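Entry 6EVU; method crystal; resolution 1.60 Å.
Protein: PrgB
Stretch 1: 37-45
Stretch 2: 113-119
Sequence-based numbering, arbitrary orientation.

Stretch 1 (37-45) VTKDTKISS
Stretch 2 113-119: TYTGLNA

Two segments of one PrgB chain, at least 68 residues apart in sequence where they touch, meet as neighbouring antiparallel strands extended by a threonine-clasped turn, burying 576 Å² in all. The axes of strands 42-45 and 113-115 approach to 4.5 Å, with 124° between their N-to-C directions. Lys42 and Thr115 form a hydrogen-bonded pair (CA to CA 5.9 Å): Thr115 N donates to Lys42 O at 3.0 Å, and Lys42 N to Thr115 O at a longer 3.3 Å. Ile43 and Tyr114 follow as a non-hydrogen-bonded pair (CA to CA 4.4 Å), close enough for CA-H...O contacts from Tyr114 CA to Lys42 O (3.3 Å) and Ile43 CA to Thr113 O (3.2 Å). Ser44 leaves the extended conformation, with phi/psi of -89/-28; its N gives Thr113 O a 2.8 Å bond, and Thr113 N donates almost linearly to Ser45 O at 3.0 Å.

Ile43 (chi1 m, chi2 t) and Tyr114 (chi1 m, chi2 -90°) share the buried face, where Ile43 CG1 packs 3.5 Å from Tyr114 CE1. Lys42 and Thr115, both chi1 p, occupy the other face. There one water joins Asp40 O (2.9 Å), Lys42 NZ (3.1 Å) and Thr115 OG1 (2.7 Å), while a second links Ser45 OG (2.8 Å) to Thr113 OG1 (2.7 Å).

Before the strand, Thr38 to Thr41 make a type I turn, closed by Thr41 N to Thr38 O (3.0 Å) and braced by Thr38 N to Thr41 OG1 (2.7 Å). Thr38 OG1 (chi1 p) and Thr41 OG1 (chi1 m) each donate to Gly116 O at 2.8 Å. Gly116 has phi/psi 71/33, favourable to glycine; an ideal CB would clash with Asp40 O at 2.4 Å. Beyond it, Leu117 CD2 (chi1 m, chi2 t) reaches Thr41 CG2 at 3.6 Å.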

# COMPACT_ATOMS: atom_id res chain seq x y z
N VAL A 37 -1.40 12.79 13.66
CA VAL A 37 0.02 12.79 13.95
C VAL A 37 0.32 13.92 14.93
O VAL A 37 -0.17 15.04 14.77
CB VAL A 37 0.82 12.92 12.64
CG1 VAL A 37 2.35 12.84 12.87
CG2 VAL A 37 0.34 11.85 11.63
N THR A 38 1.03 13.60 16.00
CA THR A 38 1.38 14.58 17.03
C THR A 38 2.89 14.72 17.14
O THR A 38 3.65 13.99 16.51
CB THR A 38 0.84 14.20 18.41
OG1 THR A 38 1.70 13.23 19.03
CG2 THR A 38 -0.56 13.66 18.33
N LYS A 39 3.30 15.71 17.97
CA LYS A 39 4.72 15.93 18.23
C LYS A 39 5.39 14.69 18.78
O LYS A 39 6.60 14.52 18.60
CB LYS A 39 4.90 17.12 19.22
CG LYS A 39 4.16 16.91 20.56
CD LYS A 39 4.71 17.74 21.77
CE LYS A 39 3.53 18.23 22.62
NZ LYS A 39 3.73 18.30 24.11
N ASP A 40 4.61 13.78 19.38
CA ASP A 40 5.14 12.57 19.99
C ASP A 40 4.94 11.32 19.12
O ASP A 40 5.32 10.22 19.55
CB ASP A 40 4.47 12.36 21.35
CG ASP A 40 4.75 13.52 22.30
OD1 ASP A 40 5.94 13.83 22.55
OD2 ASP A 40 3.78 14.16 22.75
N THR A 41 4.33 11.45 17.94
CA THR A 41 4.11 10.27 17.11
C THR A 41 5.45 9.70 16.65
O THR A 41 6.33 10.44 16.20
CB THR A 41 3.27 10.60 15.88
OG1 THR A 41 1.99 11.08 16.28
CG2 THR A 41 3.06 9.32 14.98
N LYS A 42 5.60 8.37 16.73
CA LYS A 42 6.84 7.71 16.33
C LYS A 42 6.63 6.20 16.32
O LYS A 42 5.69 5.68 16.95
CB LYS A 42 7.99 8.03 17.28
CG LYS A 42 7.81 7.40 18.65
CD LYS A 42 9.11 7.51 19.45
CE LYS A 42 8.92 7.11 20.90
NZ LYS A 42 8.42 8.22 21.80
N ILE A 43 7.51 5.50 15.61
CA ILE A 43 7.62 4.05 15.79
C ILE A 43 8.33 3.79 17.12
O ILE A 43 9.44 4.28 17.34
CB ILE A 43 8.40 3.40 14.64
CG1 ILE A 43 7.60 3.53 13.33
CG2 ILE A 43 8.70 1.93 14.97
CD1 ILE A 43 8.38 3.07 12.05
N SER A 44 7.66 3.06 18.03
CA SER A 44 8.27 2.70 19.31
C SER A 44 9.05 1.40 19.26
O SER A 44 10.01 1.24 20.03
CB SER A 44 7.22 2.57 20.41
OG SER A 44 6.21 1.68 19.98
N SER A 45 8.67 0.47 18.37
CA SER A 45 9.44 -0.76 18.23
C SER A 45 9.08 -1.42 16.90
O SER A 45 8.00 -1.22 16.34
CB SER A 45 9.17 -1.74 19.36
OG SER A 45 7.83 -2.20 19.29
N THR A 113 5.09 -0.90 15.67
CA THR A 113 4.20 -0.25 16.63
C THR A 113 4.39 1.26 16.59
O THR A 113 5.52 1.75 16.68
CB THR A 113 4.47 -0.78 18.03
OG1 THR A 113 4.22 -2.20 18.05
CG2 THR A 113 3.56 -0.11 19.04
N TYR A 114 3.30 2.00 16.45
CA TYR A 114 3.30 3.45 16.60
C TYR A 114 2.72 3.81 17.95
O TYR A 114 1.68 3.27 18.36
CB TYR A 114 2.46 4.13 15.51
CG TYR A 114 3.04 3.97 14.11
CD1 TYR A 114 3.94 4.92 13.65
CD2 TYR A 114 2.65 2.94 13.27
CE1 TYR A 114 4.50 4.81 12.40
CE2 TYR A 114 3.18 2.81 11.99
CZ TYR A 114 4.13 3.75 11.56
OH TYR A 114 4.71 3.71 10.29
N THR A 115 3.36 4.78 18.64
CA THR A 115 2.73 5.38 19.81
C THR A 115 2.61 6.89 19.59
O THR A 115 3.07 7.44 18.59
CB THR A 115 3.55 5.12 21.08
OG1 THR A 115 4.88 5.59 20.86
CG2 THR A 115 3.61 3.64 21.35
N GLY A 116 1.94 7.53 20.53
CA GLY A 116 1.77 8.97 20.47
C GLY A 116 0.82 9.45 19.41
O GLY A 116 1.03 10.54 18.87
N LEU A 117 -0.22 8.69 19.09
CA LEU A 117 -1.19 9.09 18.09
C LEU A 117 -2.37 9.86 18.69
O LEU A 117 -2.68 9.75 19.88
CB LEU A 117 -1.78 7.87 17.38
CG LEU A 117 -0.77 6.90 16.79
CD1 LEU A 117 -1.51 5.65 16.22
CD2 LEU A 117 0.03 7.60 15.74
N ASN A 118 -3.08 10.58 17.83
CA ASN A 118 -4.34 11.19 18.24
C ASN A 118 -5.41 10.90 17.20
O ASN A 118 -6.05 11.79 16.64
CB ASN A 118 -4.13 12.68 18.51
CG ASN A 118 -5.38 13.34 19.04
OD1 ASN A 118 -6.06 12.76 19.88
ND2 ASN A 118 -5.65 14.56 18.60
N ALA A 119 -5.57 9.62 16.90
CA ALA A 119 -6.58 9.12 15.99
C ALA A 119 -7.88 8.91 16.76
O ALA A 119 -7.95 9.17 17.98
CB ALA A 119 -6.08 7.85 15.32
O HOH W 1 5.29 8.14 21.55
O HOH W 2 6.38 -3.79 17.50